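Local coordinates for alpha-L-rhamnosidase (Aspergillus terreus, PDB 6GSZ), which probably hydrolyses terminal non-reducing alpha-L-rhamnose residues of alpha-L-rhamnosides, as a calcium-binding glycoside hydrolase, at residues R212-D216 with D465-W470; P458-R464 with M756-Y762. All coordinates share one frame; numbering follows the deposited sequence.

Contact 1 (R212-D216 with D465-W470). With BGC (beta-D-glucopyranose), chain B.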
loop_
_atom_site.group_PDB
_atom_site.type_symbol
_atom_site.label_atom_id
_atom_site.label_comp_id
_atom_site.label_asym_id
_atom_site.label_seq_id
_atom_site.Cartn_x
_atom_site.Cartn_y
_atom_site.Cartn_z
ATOM N N ARG A 212 -15.282 -12.509 10.150
ATOM C CA ARG A 212 -16.223 -11.397 10.330
ATOM C C ARG A 212 -15.558 -10.083 9.865
ATOM O O ARG A 212 -14.633 -9.627 10.492
ATOM C CB ARG A 212 -16.708 -11.296 11.776
ATOM C CG ARG A 212 -17.844 -10.305 11.978
ATOM C CD ARG A 212 -18.310 -10.274 13.439
ATOM N NE ARG A 212 -17.257 -9.886 14.366
ATOM C CZ ARG A 212 -16.860 -8.633 14.622
ATOM N NH1 ARG A 212 -17.562 -7.611 14.147
ATOM N NH2 ARG A 212 -15.800 -8.453 15.417
ATOM N N ILE A 213 -16.082 -9.525 8.769
ATOM C CA ILE A 213 -15.494 -8.339 8.160
ATOM C C ILE A 213 -16.623 -7.323 7.968
ATOM O O ILE A 213 -17.740 -7.660 7.588
ATOM C CB ILE A 213 -14.742 -8.677 6.848
ATOM C CG1 ILE A 213 -13.650 -9.736 7.023
ATOM C CG2 ILE A 213 -14.167 -7.451 6.154
ATOM C CD1 ILE A 213 -12.523 -9.300 7.933
ATOM N N GLY A 214 -16.263 -6.045 8.123
ATOM C CA GLY A 214 -17.229 -4.949 8.027
ATOM C C GLY A 214 -17.605 -4.344 9.364
ATOM O O GLY A 214 -17.502 -5.005 10.396
ATOM N N TYR A 215 -18.158 -3.128 9.320
ATOM C CA TYR A 215 -18.572 -2.403 10.486
ATOM C C TYR A 215 -20.052 -2.699 10.769
ATOM O O TYR A 215 -20.721 -3.423 10.024
ATOM C CB TYR A 215 -18.282 -0.905 10.310
ATOM C CG TYR A 215 -18.642 -0.312 8.979
ATOM C CD1 TYR A 215 -19.927 0.085 8.676
ATOM C CD2 TYR A 215 -17.670 -0.072 8.037
ATOM C CE1 TYR A 215 -20.257 0.641 7.447
ATOM C CE2 TYR A 215 -17.984 0.447 6.796
ATOM C CZ TYR A 215 -19.269 0.858 6.515
ATOM O OH TYR A 215 -19.560 1.411 5.295
ATOM N N ASP A 216 -20.559 -2.122 11.849
ATOM C CA ASP A 216 -21.973 -2.310 12.266
ATOM C C ASP A 216 -22.258 -3.799 12.487
ATOM O O ASP A 216 -23.396 -4.271 12.305
ATOM C CB ASP A 216 -22.914 -1.658 11.256
ATOM C CG ASP A 216 -22.790 -0.140 11.222
ATOM O OD1 ASP A 216 -22.441 0.445 12.259
ATOM O OD2 ASP A 216 -23.058 0.434 10.147
ATOM N N ASP A 465 -13.087 -2.088 13.445
ATOM C CA ASP A 465 -13.865 -3.064 12.685
ATOM C C ASP A 465 -14.149 -2.557 11.278
ATOM O O ASP A 465 -15.257 -2.421 10.888
ATOM C CB ASP A 465 -15.149 -3.420 13.430
ATOM C CG ASP A 465 -16.045 -2.242 13.768
ATOM O OD1 ASP A 465 -15.596 -1.079 13.580
ATOM O OD2 ASP A 465 -17.160 -2.470 14.199
ATOM N N GLU A 466 -13.080 -2.255 10.564
ATOM C CA GLU A 466 -13.187 -1.718 9.191
ATOM C C GLU A 466 -12.011 -2.290 8.402
ATOM O O GLU A 466 -12.049 -3.418 8.020
ATOM C CB GLU A 466 -13.331 -0.188 9.252
ATOM C CG GLU A 466 -13.801 0.445 7.953
ATOM C CD GLU A 466 -14.485 1.784 8.115
ATOM O OE1 GLU A 466 -14.498 2.306 9.235
ATOM O OE2 GLU A 466 -15.013 2.292 7.125
ATOM N N ARG A 467 -10.989 -1.471 8.103
ATOM C CA ARG A 467 -9.771 -1.954 7.408
ATOM C C ARG A 467 -10.170 -2.407 6.006
ATOM O O ARG A 467 -9.775 -3.467 5.554
ATOM C CB ARG A 467 -9.002 -3.011 8.220
ATOM C CG ARG A 467 -9.052 -2.874 9.737
ATOM C CD ARG A 467 -8.264 -3.950 10.421
ATOM N NE ARG A 467 -8.574 -3.999 11.824
ATOM C CZ ARG A 467 -7.971 -4.827 12.667
ATOM N NH1 ARG A 467 -7.002 -5.605 12.243
ATOM N NH2 ARG A 467 -8.328 -4.880 13.947
ATOM N N LEU A 468 -10.922 -1.543 5.299
ATOM C CA LEU A 468 -11.436 -1.872 3.982
ATOM C C LEU A 468 -10.703 -1.032 2.929
ATOM O O LEU A 468 -10.107 0.044 3.247
ATOM C CB LEU A 468 -12.934 -1.547 3.918
ATOM C CG LEU A 468 -13.779 -2.175 5.027
ATOM C CD1 LEU A 468 -15.217 -1.711 4.934
ATOM C CD2 LEU A 468 -13.695 -3.715 5.014
ATOM N N GLY A 469 -10.781 -1.514 1.692
ATOM C CA GLY A 469 -10.079 -0.818 0.595
ATOM C C GLY A 469 -10.826 0.399 0.072
ATOM O O GLY A 469 -11.337 0.388 -1.049
ATOM N N TRP A 470 -10.972 1.395 0.949
ATOM C CA TRP A 470 -11.746 2.596 0.609
ATOM C C TRP A 470 -11.121 3.368 -0.575
ATOM O O TRP A 470 -9.950 3.766 -0.572
ATOM C CB TRP A 470 -11.907 3.476 1.834
ATOM C CG TRP A 470 -13.029 3.037 2.735
ATOM C CD1 TRP A 470 -12.939 2.303 3.881
ATOM C CD2 TRP A 470 -14.412 3.362 2.569
ATOM N NE1 TRP A 470 -14.181 2.158 4.432
ATOM C CE2 TRP A 470 -15.112 2.777 3.642
ATOM C CE3 TRP A 470 -15.112 4.081 1.612
ATOM C CZ2 TRP A 470 -16.487 2.920 3.779
ATOM C CZ3 TRP A 470 -16.471 4.224 1.735
ATOM C CH2 TRP A 470 -17.154 3.625 2.812
HETATM C C2 BGC B . -12.960 6.126 5.008
HETATM C C3 BGC B . -13.801 7.056 4.181
HETATM C C4 BGC B . -15.286 6.775 4.116
HETATM C C5 BGC B . -15.689 6.600 5.499
HETATM C C6 BGC B . -17.186 6.369 5.444
HETATM C C1 BGC B . -13.611 5.913 6.364
HETATM O O1 BGC B . -12.736 5.145 7.166
HETATM O O2 BGC B . -11.792 6.779 5.447
HETATM O O3 BGC B . -13.437 6.886 2.917
HETATM O O4 BGC B . -16.117 7.749 3.443
HETATM O O5 BGC B . -14.986 5.547 6.235
HETATM O O6 BGC B . -17.634 6.042 6.764
HETATM O O HOH W 1 -18.359 -4.737 13.117
HETATM O O HOH W 2 -19.225 -0.765 13.930
#
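The carboxylate oxygen OD2 of Asp-465 is gripped by two waters that link it to the backbone of 212-216. One water donates to OD2 at 2.8 Å and also donates to the carbonyl O of Gly-214; the other donates to the same OD2 and accepts from the backbone N of Asp-216. No direct hydrogen bond joins the two segments, so water does the polar work here, while OD1 of Asp-465 takes a salt bridge from Arg-371. With CG of Asp-465 between its backbone N and carbonyl carbon (chi1 57°), OD2 lies 4.1 Å from Asp-216 N, a gap that one water spans.

Further in, the contact becomes apolar. Methyl CG2 of Ile-213 meets CD2 of Leu-468 at 3.9 Å, the two side chains lying alongside and running in opposite senses, and the other Leu-468 methyl, CD1, lies 4.0 Å from Tyr-215 CE2. Glu-466 OE2 comes within 3.5 Å of the same CE2. The Tyr-215 hydroxyl OH lies at the edge of the Trp-470 indole, 3.7 Å from CZ2.

Trp-470 NE1 donates to Glu-466 OE2 at 2.8 Å, meeting the carboxylate on its anti side; the bond is bent (133°), with OE2 31° out of the indole plane. OE1 forms salt bridges with Arg-464 and Arg-371, the latter thus linking both acids. Over one indole face lies C4 of the bound beta-D-glucopyranose, offset toward the rim, consistent with the CH-pi stacking common in carbohydrate sites. The 212-216 loop thus lies in the second shell, its tyrosine bordering both the carboxylate and the indole beside the sugar.

Contact 2 (P458-R464 with M756-Y762); sequences PTDCPQR and MTSFNHY. With BGC (beta-D-glucopyranose), chain B.
This is a buried loop-to-loop contact within the six-hairpin glycosidase domain, an (alpha/alpha)6 fold in this family, and it forms one side of the sugar pocket. The loop leading toward helix 471-484 meets the one leading toward helix 768-775, and an ST turn shapes the second: Ser-758 OG accepts from the backbone N of Asn-760 at 3.0 Å. That hydroxyl also shares a hydrogen bond with His-761 ND1, lying in the plane of the imidazole at its edge, and takes a weak bond across the contact from Gln-463 NE2.

With ND1 thus engaged, NE2 of His-761 donates to O1 of beta-D-glucopyranose along a fairly straight bond (2.9 Å, 164°) and, weakly, to O2. Over the centre of one imidazole face stands the carbonyl O of Asp-460, 3.1 Å above the plane. The Arg-464 chain, extended from CG to NE, carries its guanidinium edge to sugar O1; the guanidinium and imidazole planes are 58° apart. NH1 pairs with Glu-740 and lies 3.6 Å from Ser-758 CB, while NE pairs with Glu-466. Water bridges the backbones further along, one molecule donating to the carbonyls of Thr-459 and Asp-460, accepting from the N of Tyr-762 and resting over that tyrosine's ring centre. On the sugar itself, O1 donates to Asp-460 OD2 in a very short hydrogen bond of 2.5 Å.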
loop_
_atom_site.group_PDB
_atom_site.type_symbol
_atom_site.label_atom_id
_atom_site.label_comp_id
_atom_site.label_asym_id
_atom_site.label_seq_id
_atom_site.Cartn_x
_atom_site.Cartn_y
_atom_site.Cartn_z
ATOM N N PRO A 458 -4.892 -1.277 0.140
ATOM C CA PRO A 458 -4.764 0.021 0.774
ATOM C C PRO A 458 -5.989 0.284 1.644
ATOM O O PRO A 458 -7.074 0.573 1.135
ATOM C CB PRO A 458 -4.655 0.983 -0.414
ATOM C CG PRO A 458 -5.441 0.279 -1.521
ATOM C CD PRO A 458 -5.378 -1.201 -1.229
ATOM N N THR A 459 -5.772 0.174 2.936
ATOM C CA THR A 459 -6.865 0.250 3.902
ATOM C C THR A 459 -7.093 1.684 4.393
ATOM O O THR A 459 -6.173 2.498 4.408
ATOM C CB THR A 459 -6.659 -0.638 5.137
ATOM O OG1 THR A 459 -5.447 -0.316 5.808
ATOM C CG2 THR A 459 -6.611 -2.112 4.816
ATOM N N ASP A 460 -8.343 1.990 4.762
ATOM C CA ASP A 460 -8.640 3.217 5.422
ATOM C C ASP A 460 -7.958 3.315 6.790
ATOM O O ASP A 460 -7.435 4.352 7.180
ATOM C CB ASP A 460 -10.136 3.452 5.603
ATOM C CG ASP A 460 -10.889 2.409 6.435
ATOM O OD1 ASP A 460 -10.589 1.196 6.323
ATOM O OD2 ASP A 460 -11.791 2.863 7.187
ATOM N N CYS A 461 -8.039 2.215 7.558
ATOM C CA CYS A 461 -7.445 2.182 8.883
ATOM C C CYS A 461 -7.124 0.736 9.263
ATOM O O CYS A 461 -7.563 -0.171 8.585
ATOM C CB CYS A 461 -8.351 2.813 9.942
ATOM S SG CYS A 461 -9.987 2.048 10.091
ATOM N N PRO A 462 -6.254 0.528 10.259
ATOM C CA PRO A 462 -5.798 -0.805 10.626
ATOM C C PRO A 462 -6.266 -1.329 11.978
ATOM O O PRO A 462 -5.850 -2.412 12.317
ATOM C CB PRO A 462 -4.279 -0.523 10.746
ATOM C CG PRO A 462 -4.215 0.843 11.397
ATOM C CD PRO A 462 -5.445 1.577 10.896
ATOM N N GLN A 463 -7.116 -0.597 12.682
ATOM C CA GLN A 463 -7.358 -0.915 14.115
ATOM C C GLN A 463 -8.797 -1.322 14.416
ATOM O O GLN A 463 -8.970 -2.295 15.163
ATOM C CB GLN A 463 -6.869 0.253 14.981
ATOM C CG GLN A 463 -7.784 1.468 15.087
ATOM C CD GLN A 463 -7.990 2.223 13.798
ATOM O OE1 GLN A 463 -8.769 1.809 12.945
ATOM N NE2 GLN A 463 -7.309 3.352 13.632
ATOM N N ARG A 464 -9.791 -0.619 13.912
ATOM C CA ARG A 464 -11.173 -0.855 14.253
ATOM C C ARG A 464 -11.765 -1.936 13.338
ATOM O O ARG A 464 -11.065 -2.632 12.616
ATOM C CB ARG A 464 -11.976 0.453 14.245
ATOM C CG ARG A 464 -12.197 1.076 12.870
ATOM C CD ARG A 464 -12.830 2.444 13.000
ATOM N NE ARG A 464 -13.058 3.072 11.715
ATOM C CZ ARG A 464 -12.949 4.376 11.466
ATOM N NH1 ARG A 464 -12.783 5.210 12.479
ATOM N NH2 ARG A 464 -13.000 4.802 10.201
ATOM N N MET A 756 -17.098 7.279 14.701
ATOM C CA MET A 756 -16.071 7.021 13.680
ATOM C C MET A 756 -14.871 7.923 13.991
ATOM O O MET A 756 -14.872 9.102 13.618
ATOM C CB MET A 756 -16.620 7.313 12.289
ATOM C CG MET A 756 -15.694 7.012 11.155
ATOM S SD MET A 756 -16.184 7.832 9.627
ATOM C CE MET A 756 -15.574 9.480 9.931
ATOM N N THR A 757 -13.878 7.380 14.701
ATOM C CA THR A 757 -12.655 8.107 15.041
ATOM C C THR A 757 -11.460 7.160 15.053
ATOM O O THR A 757 -11.439 6.218 15.859
ATOM C CB THR A 757 -12.772 8.824 16.386
ATOM O OG1 THR A 757 -13.853 9.761 16.319
ATOM C CG2 THR A 757 -11.511 9.551 16.774
ATOM N N SER A 758 -10.488 7.398 14.181
ATOM C CA SER A 758 -9.281 6.614 14.063
ATOM C C SER A 758 -8.058 7.531 14.215
ATOM O O SER A 758 -8.056 8.698 13.760
ATOM C CB SER A 758 -9.268 5.877 12.737
ATOM O OG SER A 758 -7.977 5.792 12.172
ATOM N N PHE A 759 -6.969 6.979 14.765
ATOM C CA PHE A 759 -5.702 7.674 14.880
ATOM C C PHE A 759 -4.683 7.159 13.842
ATOM O O PHE A 759 -3.468 7.363 14.030
ATOM C CB PHE A 759 -5.133 7.591 16.307
ATOM C CG PHE A 759 -5.999 8.319 17.290
ATOM C CD1 PHE A 759 -5.774 9.657 17.523
ATOM C CD2 PHE A 759 -7.058 7.696 17.945
ATOM C CE1 PHE A 759 -6.582 10.358 18.408
ATOM C CE2 PHE A 759 -7.853 8.400 18.826
ATOM C CZ PHE A 759 -7.619 9.727 19.055
ATOM N N ASN A 760 -5.140 6.525 12.757
ATOM C CA ASN A 760 -4.194 5.997 11.783
ATOM C C ASN A 760 -4.854 5.842 10.411
ATOM O O ASN A 760 -5.141 4.739 9.958
ATOM C CB ASN A 760 -3.607 4.673 12.255
ATOM C CG ASN A 760 -2.290 4.326 11.611
ATOM O OD1 ASN A 760 -1.863 5.002 10.657
ATOM N ND2 ASN A 760 -1.616 3.288 12.081
ATOM N N HIS A 761 -5.063 6.987 9.754
ATOM C CA HIS A 761 -5.599 7.106 8.378
ATOM C C HIS A 761 -4.612 7.939 7.570
ATOM O O HIS A 761 -4.217 8.980 8.084
ATOM C CB HIS A 761 -6.930 7.882 8.397
ATOM C CG HIS A 761 -8.206 7.125 8.447
ATOM N ND1 HIS A 761 -8.595 6.398 9.559
ATOM C CD2 HIS A 761 -9.228 7.065 7.557
ATOM C CE1 HIS A 761 -9.788 5.884 9.323
ATOM N NE2 HIS A 761 -10.210 6.262 8.079
ATOM N N TYR A 762 -4.213 7.493 6.370
ATOM C CA TYR A 762 -3.277 8.304 5.553
ATOM C C TYR A 762 -3.882 9.499 4.840
ATOM O O TYR A 762 -3.090 10.318 4.332
ATOM C CB TYR A 762 -2.489 7.418 4.573
ATOM C CG TYR A 762 -3.239 6.465 3.677
ATOM C CD1 TYR A 762 -4.315 6.852 2.916
ATOM C CD2 TYR A 762 -2.868 5.130 3.612
ATOM C CE1 TYR A 762 -4.959 5.981 2.056
ATOM C CE2 TYR A 762 -3.516 4.234 2.774
ATOM C CZ TYR A 762 -4.620 4.641 2.045
ATOM O OH TYR A 762 -5.245 3.744 1.218
HETATM C C2 BGC B . -12.960 6.126 5.008
HETATM C C3 BGC B . -13.801 7.056 4.181
HETATM C C4 BGC B . -15.286 6.775 4.116
HETATM C C5 BGC B . -15.689 6.600 5.499
HETATM C C6 BGC B . -17.186 6.369 5.444
HETATM C C1 BGC B . -13.611 5.913 6.364
HETATM O O1 BGC B . -12.736 5.145 7.166
HETATM O O2 BGC B . -11.792 6.779 5.447
HETATM O O3 BGC B . -13.437 6.886 2.917
HETATM O O4 BGC B . -16.117 7.749 3.443
HETATM O O5 BGC B . -14.986 5.547 6.235
HETATM O O6 BGC B . -17.634 6.042 6.764
HETATM O O HOH W 3 -7.889 3.214 1.211
HETATM O O HOH W 4 -5.691 5.251 5.400
HETATM O O HOH W 5 -14.184 4.506 15.224
#

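From the N terminus, the chain first reaches 212-216, in the loop between helix 207-210 and strand 228-237. It then runs through a span with far more strand than helix before 458-464 and 465-470 follow one another in the single loop between helices 437-453 and 471-484. Contact 1 closes a loop at 465-470, with 248 residues between its segments. Contact 2 closes when 756-762 returns after an interval rich in helix and without strand. Because 458-464 precedes 465-470, the two closures cross. The shared loop therefore joins the 212-216 loop to the late part of the glycosidase domain. Leu-468 N probably bonds Asp-460 OD1, coupling two contacts that touch one sugar.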